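Local coordinates for mitotic checkpoint control protein kinase BUB1 (Drosophila melanogaster, PDB 6JKK) that probably acts as an ATP-dependent protein kinase at the kinetochore in the mitotic checkpoint, this chain being the kinase domain of the longer protein, at residues 89-92 and 93-96; 108-111 and 112-115; 166-169 and 170-174; 301-304 and 305-308. All blocks are in the same frame, centred on the assembly; numbering follows the deposited sequence.

Contact 1. Residues 89-92 and 93-96; sequences PTNY and WEFY
N91 and E94 both carry CG anti to the backbone N (chi1 -164° and 174°), and this folds the asparagine amide back over the first helical turn while the glutamate runs out across it at about a right angle. N91 OD1 then accepts from E94 N at 2.9 Å, the N-H coming from above the carbonyl plane rather than along a lone pair. An asparagine suits this N-cap position because its short amide reaches a main-chain N-H that has no helical partner, while N91 ND2 bonds E87 OE1. The helix begun here, 92-104, corresponds to the αC helix of the protein kinase fold, and E94 OE2 makes the salt bridge to K85, the predicted ATP-binding lysine, that is familiar from active kinases. A leucine in place of N91 would probably leave E94 N without its cap and E87 without the amide it bonds, unsettling the start of the helix. One residue on, Y92 O accepts from Y96 N at 3.0 Å, a regular helical bond. The rings of Y92, W93 and Y96 pack on L19 of helix 12-21, with W93 NE1 bonded to S211 O and Y96 OH to D213.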
# COMPACT_ATOMS: atom_id res chain seq x y z
N PRO A 89 -10.26 11.73 -14.65
CA PRO A 89 -9.39 12.08 -15.78
C PRO A 89 -8.07 11.35 -15.67
O PRO A 89 -7.82 10.67 -14.67
CB PRO A 89 -9.16 13.58 -15.58
CG PRO A 89 -9.29 13.78 -14.11
CD PRO A 89 -10.36 12.83 -13.67
N THR A 90 -7.25 11.46 -16.70
CA THR A 90 -5.94 10.82 -16.74
C THR A 90 -5.15 11.11 -15.46
O THR A 90 -4.99 12.27 -15.08
CB THR A 90 -5.16 11.30 -17.97
OG1 THR A 90 -6.00 11.19 -19.13
CG2 THR A 90 -3.88 10.50 -18.17
N ASN A 91 -4.69 10.06 -14.79
CA ASN A 91 -3.89 10.23 -13.59
C ASN A 91 -2.40 10.16 -13.95
O ASN A 91 -1.78 9.10 -13.88
CB ASN A 91 -4.26 9.18 -12.53
CG ASN A 91 -3.73 9.53 -11.15
OD1 ASN A 91 -2.75 10.27 -11.01
ND2 ASN A 91 -4.39 9.01 -10.12
N TYR A 92 -1.86 11.29 -14.37
CA TYR A 92 -0.44 11.36 -14.71
C TYR A 92 0.38 11.18 -13.44
O TYR A 92 1.44 10.56 -13.46
CB TYR A 92 -0.10 12.72 -15.33
CG TYR A 92 -0.79 12.97 -16.65
CD1 TYR A 92 -0.26 12.46 -17.84
CD2 TYR A 92 -1.96 13.71 -16.72
CE1 TYR A 92 -0.89 12.69 -19.05
CE2 TYR A 92 -2.59 13.95 -17.93
CZ TYR A 92 -2.05 13.43 -19.08
OH TYR A 92 -2.66 13.64 -20.29
N TRP A 93 -0.13 11.72 -12.34
CA TRP A 93 0.58 11.72 -11.06
C TRP A 93 0.95 10.32 -10.60
O TRP A 93 2.07 10.08 -10.13
CB TRP A 93 -0.25 12.43 -10.00
CG TRP A 93 0.42 12.52 -8.65
CD1 TRP A 93 0.12 11.79 -7.53
CD2 TRP A 93 1.50 13.39 -8.30
NE1 TRP A 93 0.95 12.16 -6.49
CE2 TRP A 93 1.81 13.14 -6.94
CE3 TRP A 93 2.24 14.35 -8.99
CZ2 TRP A 93 2.82 13.83 -6.27
CZ3 TRP A 93 3.24 15.03 -8.33
CH2 TRP A 93 3.53 14.76 -6.98
N GLU A 94 0.01 9.39 -10.72
CA GLU A 94 0.28 8.01 -10.33
C GLU A 94 1.47 7.43 -11.10
O GLU A 94 2.32 6.75 -10.52
CB GLU A 94 -0.98 7.16 -10.52
CG GLU A 94 -0.75 5.68 -10.27
CD GLU A 94 -2.05 4.92 -10.26
OE1 GLU A 94 -3.11 5.54 -10.50
OE2 GLU A 94 -2.01 3.70 -10.01
N PHE A 95 1.54 7.71 -12.41
CA PHE A 95 2.62 7.24 -13.25
C PHE A 95 3.93 7.86 -12.76
O PHE A 95 4.94 7.17 -12.62
CB PHE A 95 2.34 7.59 -14.73
CG PHE A 95 3.20 6.85 -15.73
CD1 PHE A 95 3.89 5.69 -15.38
CD2 PHE A 95 3.33 7.33 -17.03
CE1 PHE A 95 4.69 5.02 -16.31
CE2 PHE A 95 4.12 6.67 -17.97
CZ PHE A 95 4.80 5.52 -17.62
N TYR A 96 3.90 9.17 -12.48
CA TYR A 96 5.09 9.85 -11.95
C TYR A 96 5.64 9.20 -10.68
O TYR A 96 6.83 8.89 -10.61
CB TYR A 96 4.81 11.34 -11.69
CG TYR A 96 5.88 11.99 -10.82
CD1 TYR A 96 7.10 12.38 -11.35
CD2 TYR A 96 5.67 12.19 -9.45
CE1 TYR A 96 8.09 12.95 -10.55
CE2 TYR A 96 6.65 12.76 -8.64
CZ TYR A 96 7.85 13.14 -9.20
OH TYR A 96 8.83 13.72 -8.41

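Contact 2. Residues 108-111 and 112-115; sequences EQMI and PSYA
The backbone from M110 to S113 closes a tight 3-10 turn, S113 N donating to M110 O at 2.9 Å with the N-H standing well above the carbonyl plane. Proline fits the next-to-last place in this turn, since P112 has no N-H to leave unbonded and its ring fixes phi. I111 CB lies 3.5 Å from P112 CD across the peptide bond, a close approach that comes with the prolyl linkage. M110 turns back on itself: with CG beside the backbone N and a further bend at chi2 (-58°), its sulfur SD comes 3.6 Å from S113 OG. The short serine side chain, its OG anti to the carbonyl carbon, lets the two atoms approach. The Y114 ring reaches back to the turn, its CD2 3.2 Å from M110 O, which it meets obliquely. Further out on the same ring, CE2 is 4.0 Å from M110 CB, an apolar touch. A water bridges I111 O and Y114 O, donating to I111 O at 2.8 Å; its second leg is unusually short and of doubtful length. Y114 OH bonds I169 O of helix 156-175, while S113 packs on I169, and M110 on D168 and H172. This is the connection between helix 92-104 and strand 119-122, the αC-β4 loop of kinases: A115 O accepts from H102 of the helix, S113 and A115 bond L205 of strand 203-205 through their backbones, and the turn lies against helix 156-175, as this loop does in other kinases.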
# COMPACT_ATOMS: atom_id res chain seq x y z
N GLU A 108 17.76 -4.95 -4.07
CA GLU A 108 17.21 -6.07 -4.83
C GLU A 108 16.02 -6.64 -4.06
O GLU A 108 15.00 -7.00 -4.63
CB GLU A 108 18.27 -7.16 -5.03
CG GLU A 108 19.26 -6.90 -6.16
CD GLU A 108 20.12 -5.68 -5.93
OE1 GLU A 108 20.52 -5.44 -4.77
OE2 GLU A 108 20.40 -4.94 -6.90
N GLN A 109 16.18 -6.69 -2.74
CA GLN A 109 15.15 -7.21 -1.85
C GLN A 109 13.79 -6.52 -1.98
O GLN A 109 12.75 -7.16 -1.85
CB GLN A 109 15.64 -7.14 -0.40
CG GLN A 109 14.72 -7.80 0.62
CD GLN A 109 15.13 -7.50 2.05
OE1 GLN A 109 15.89 -6.57 2.31
NE2 GLN A 109 14.61 -8.29 2.99
N MET A 110 13.81 -5.21 -2.25
CA MET A 110 12.60 -4.39 -2.18
C MET A 110 11.92 -4.14 -3.53
O MET A 110 10.79 -3.64 -3.57
CB MET A 110 12.91 -3.05 -1.51
CG MET A 110 13.12 -3.14 -0.01
SD MET A 110 11.71 -3.84 0.85
CE MET A 110 12.50 -5.27 1.55
N ILE A 111 12.58 -4.47 -4.63
CA ILE A 111 11.99 -4.23 -5.94
C ILE A 111 10.59 -4.89 -6.14
O ILE A 111 9.66 -4.23 -6.60
CB ILE A 111 12.98 -4.54 -7.08
CG1 ILE A 111 14.13 -3.53 -7.06
CG2 ILE A 111 12.28 -4.52 -8.44
CD1 ILE A 111 15.41 -4.02 -7.71
N PRO A 112 10.44 -6.18 -5.76
CA PRO A 112 9.10 -6.78 -5.89
C PRO A 112 8.06 -6.22 -4.92
O PRO A 112 6.87 -6.56 -5.03
CB PRO A 112 9.35 -8.26 -5.55
CG PRO A 112 10.80 -8.48 -5.83
CD PRO A 112 11.45 -7.19 -5.41
N SER A 113 8.48 -5.37 -3.98
CA SER A 113 7.59 -4.89 -2.92
C SER A 113 6.73 -3.70 -3.33
O SER A 113 5.87 -3.27 -2.56
CB SER A 113 8.39 -4.50 -1.67
OG SER A 113 9.32 -5.50 -1.33
N TYR A 114 6.98 -3.15 -4.52
CA TYR A 114 6.23 -1.99 -4.98
C TYR A 114 5.68 -2.27 -6.37
O TYR A 114 6.40 -2.79 -7.22
CB TYR A 114 7.13 -0.74 -5.01
CG TYR A 114 7.82 -0.52 -3.69
CD1 TYR A 114 7.15 0.05 -2.61
CD2 TYR A 114 9.14 -0.91 -3.50
CE1 TYR A 114 7.77 0.23 -1.39
CE2 TYR A 114 9.78 -0.74 -2.29
CZ TYR A 114 9.09 -0.17 -1.24
OH TYR A 114 9.73 0.00 -0.03
N ALA A 115 4.41 -1.93 -6.58
CA ALA A 115 3.78 -2.11 -7.88
C ALA A 115 4.62 -1.46 -8.96
O ALA A 115 5.19 -0.39 -8.74
CB ALA A 115 2.38 -1.52 -7.89
O HOH W 1 7.70 -4.53 -8.55

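Contact 3. Residues 166-169 and 170-174; sequences MLDI and VDHLH
M166 O receives V170 N at 3.0 Å, and the branched V170 lays its CG2 methyl 3.2 Å from the same oxygen. The thioether of M166 leads off the other way, long and supple enough to fill space among L252, V255 and L259 of helix 246-261. L167 O takes D171 N at 2.9 Å in the same manner, while its isobutyl group packs against L310, R314 and L317 of helix 310-322. At D168 the pattern gains a bond. Its carbonyl O is gripped twice by H172: H172 N reaches it at 3.1 Å, and H172 ND1 at 2.9 Å from the opposite face of the carbonyl plane. With CG of the histidine beside its own backbone N (chi1 -78°), the imidazole folds back along the helix and meets the oxygen edge-on, almost exactly in the ring plane. The D168 carboxylate runs alongside, turned 77° from the ring, with OD1 3.6 Å from H172 CE1. Q311 NE2 bonds both D168 OD1 and D171 OD2, and this shared amide probably eases the nearness of the two acids. I169 O accepts from L173 N at 3.0 Å and also takes the hydroxyl of Y114; the I169 and L173 side chains both pack on L205. This largely buried stretch belongs to helix 156-175, the αE helix of the kinase C-lobe, whose end leads toward the catalytic loop.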
# COMPACT_ATOMS: atom_id res chain seq x y z
N MET A 166 5.42 -5.53 6.26
CA MET A 166 4.82 -4.25 5.92
C MET A 166 5.66 -3.11 6.46
O MET A 166 5.79 -2.06 5.82
CB MET A 166 3.39 -4.14 6.45
CG MET A 166 2.37 -4.95 5.67
SD MET A 166 0.69 -4.67 6.26
CE MET A 166 0.81 -5.39 7.91
N LEU A 167 6.22 -3.30 7.65
CA LEU A 167 7.10 -2.30 8.24
C LEU A 167 8.34 -2.10 7.37
O LEU A 167 8.80 -0.97 7.19
CB LEU A 167 7.52 -2.72 9.65
CG LEU A 167 6.53 -2.39 10.75
CD1 LEU A 167 6.76 -3.29 11.96
CD2 LEU A 167 6.64 -0.93 11.13
N ASP A 168 8.87 -3.19 6.83
CA ASP A 168 10.08 -3.11 6.00
C ASP A 168 9.76 -2.35 4.72
O ASP A 168 10.55 -1.51 4.26
CB ASP A 168 10.60 -4.51 5.68
CG ASP A 168 12.12 -4.61 5.76
OD1 ASP A 168 12.77 -3.70 6.32
OD2 ASP A 168 12.66 -5.64 5.28
N ILE A 169 8.60 -2.63 4.13
CA ILE A 169 8.21 -1.99 2.88
C ILE A 169 8.01 -0.48 3.05
O ILE A 169 8.46 0.32 2.22
CB ILE A 169 6.94 -2.66 2.29
CG1 ILE A 169 7.25 -4.09 1.85
CG2 ILE A 169 6.40 -1.86 1.12
CD1 ILE A 169 6.01 -4.94 1.55
N VAL A 170 7.33 -0.10 4.13
CA VAL A 170 7.08 1.31 4.41
C VAL A 170 8.37 2.05 4.77
O VAL A 170 8.59 3.18 4.33
CB VAL A 170 6.03 1.45 5.54
CG1 VAL A 170 5.86 2.90 5.96
CG2 VAL A 170 4.70 0.89 5.07
N ASP A 171 9.22 1.40 5.57
CA ASP A 171 10.51 1.98 5.93
C ASP A 171 11.32 2.34 4.68
O ASP A 171 11.84 3.45 4.56
CB ASP A 171 11.29 1.01 6.83
CG ASP A 171 12.40 1.69 7.62
OD1 ASP A 171 12.21 2.85 8.07
OD2 ASP A 171 13.47 1.07 7.79
N HIS A 172 11.42 1.40 3.75
CA HIS A 172 12.17 1.66 2.52
C HIS A 172 11.49 2.71 1.65
O HIS A 172 12.16 3.47 0.95
CB HIS A 172 12.39 0.37 1.73
CG HIS A 172 13.49 -0.49 2.27
ND1 HIS A 172 13.30 -1.38 3.31
CD2 HIS A 172 14.79 -0.60 1.93
CE1 HIS A 172 14.43 -1.99 3.58
NE2 HIS A 172 15.36 -1.54 2.75
N LEU A 173 10.15 2.75 1.67
CA LEU A 173 9.43 3.76 0.90
C LEU A 173 9.70 5.17 1.45
O LEU A 173 9.93 6.11 0.69
CB LEU A 173 7.92 3.48 0.90
CG LEU A 173 7.08 4.40 0.02
CD1 LEU A 173 7.24 4.04 -1.45
CD2 LEU A 173 5.61 4.36 0.41
N HIS A 174 9.66 5.31 2.77
CA HIS A 174 9.90 6.61 3.39
C HIS A 174 11.35 7.05 3.19
O HIS A 174 11.63 8.23 3.05
CB HIS A 174 9.49 6.57 4.87
CG HIS A 174 8.01 6.46 5.07
ND1 HIS A 174 7.43 6.38 6.32
CD2 HIS A 174 6.99 6.41 4.18
CE1 HIS A 174 6.12 6.29 6.19
NE2 HIS A 174 5.82 6.31 4.90

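Contact 4. Residues 301-304 and 305-308; sequences IRDC and RTMP
Residues 301-304 and 305-308 form an irregular reversal without helix or strand, their end-to-end directions 146° apart, so that D303 faces the start of the return and I301 its end. At the bend, D303 OD1 accepts weak bonds from two successive backbone N-H groups, R305 N at 3.1 Å and T306 N at 3.3 Å. Its chi1 of 51° places CG between the backbone N and the carbonyl carbon, which turns the carboxylate in over the chain. The first bond, though weak, gives an Asx turn, for which the short acid side chain of an aspartate is well suited. A water donates to the same OD1 at 2.8 Å and also lies close to T306 O and OG1. R305 directs its guanidinium away from D303, leaving NH1 6.0 Å from OD2. The loop joins helix 288-299 to helix 310-322 in the helical C-lobe of the kinase fold, probably the αH-αI connection, and leans on helix 246-261 through Q246 and L249. M307 bends at chi2 and chi3, bringing its methyl CE to 3.4 Å from D303 O. At the open end of the reversal, I301 and P308 cross at about a right angle, I301 CG1 resting 3.6 Å from P308 CD. The branched isoleucine suits the place: its CG1–CD1 arm rests on the P308 ring, while CG2 faces T306 O and M307 CE. An alanine at I301 would probably open a gap beside the P308 ring and loosen M307 CE, which lies 4.1 Å from I301 CG2.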
# COMPACT_ATOMS: atom_id res chain seq x y z
N ILE A 301 3.31 10.18 17.67
CA ILE A 301 4.60 10.72 17.24
C ILE A 301 4.68 12.20 17.57
O ILE A 301 3.73 12.95 17.33
CB ILE A 301 4.81 10.46 15.73
CG1 ILE A 301 4.77 8.95 15.46
CG2 ILE A 301 6.13 11.04 15.25
CD1 ILE A 301 4.44 8.57 14.03
N ARG A 302 5.81 12.63 18.13
CA ARG A 302 5.95 13.97 18.69
C ARG A 302 5.81 15.08 17.65
O ARG A 302 5.03 16.02 17.83
CB ARG A 302 7.30 14.09 19.41
CG ARG A 302 7.23 14.76 20.76
CD ARG A 302 8.49 14.51 21.57
NE ARG A 302 9.65 15.18 20.99
CZ ARG A 302 10.74 14.56 20.55
NH1 ARG A 302 10.83 13.24 20.61
NH2 ARG A 302 11.75 15.27 20.04
N ASP A 303 6.56 14.96 16.56
CA ASP A 303 6.57 15.98 15.52
C ASP A 303 7.00 15.38 14.19
O ASP A 303 7.31 14.19 14.11
CB ASP A 303 7.50 17.14 15.91
CG ASP A 303 8.89 16.67 16.32
OD1 ASP A 303 9.48 15.83 15.61
OD2 ASP A 303 9.39 17.14 17.37
N CYS A 304 7.04 16.20 13.14
CA CYS A 304 7.40 15.73 11.80
C CYS A 304 8.91 15.65 11.60
O CYS A 304 9.39 15.15 10.58
CB CYS A 304 6.80 16.63 10.72
SG CYS A 304 5.01 16.76 10.75
N ARG A 305 9.65 16.15 12.58
CA ARG A 305 11.10 16.20 12.45
C ARG A 305 11.73 14.81 12.55
O ARG A 305 12.70 14.52 11.84
CB ARG A 305 11.70 17.11 13.52
CG ARG A 305 11.35 18.56 13.33
CD ARG A 305 12.48 19.45 13.80
NE ARG A 305 12.56 20.69 13.04
CZ ARG A 305 12.11 21.87 13.46
NH1 ARG A 305 11.54 21.99 14.66
NH2 ARG A 305 12.23 22.94 12.69
N THR A 306 11.20 13.98 13.44
CA THR A 306 11.73 12.64 13.65
C THR A 306 10.61 11.60 13.72
O THR A 306 9.68 11.72 14.52
CB THR A 306 12.57 12.55 14.94
OG1 THR A 306 11.72 12.72 16.08
CG2 THR A 306 13.63 13.63 14.96
N MET A 307 10.71 10.58 12.87
CA MET A 307 9.76 9.47 12.90
C MET A 307 10.29 8.36 13.81
O MET A 307 11.49 8.28 14.05
CB MET A 307 9.53 8.93 11.49
CG MET A 307 8.83 9.91 10.56
SD MET A 307 7.19 10.35 11.15
CE MET A 307 7.43 12.09 11.48
N PRO A 308 9.40 7.50 14.33
CA PRO A 308 9.86 6.35 15.11
C PRO A 308 10.71 5.40 14.28
O PRO A 308 10.54 5.32 13.06
CB PRO A 308 8.56 5.65 15.51
CG PRO A 308 7.52 6.16 14.56
CD PRO A 308 7.93 7.58 14.29
O HOH W 2 9.32 13.19 16.55

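How the contacts relate
The four contacts follow one another along the kinase domain without interleaving. Contact 1 starts helix 92-104 of the N-lobe beside the sheet, and contact 2 lies in the loop between that helix and strand 119-122, their centres about 21 Å apart. Contacts 2 and 3, with centres about 11 Å apart, touch through Y114 and M110. This joins the αC-β4 loop to helix 156-175 of the C-lobe, while contact 1 lies by the predicted ATP-binding lysine, consistent with a two-lobed kinase fold. Contact 4, at the far surface, lies about 16 Å from contact 3 and about 30 Å from contact 1, centre to centre; helix 246-261 touches contacts 3 and 4, and helix 310-322, which follows contact 4, packs on contact 3.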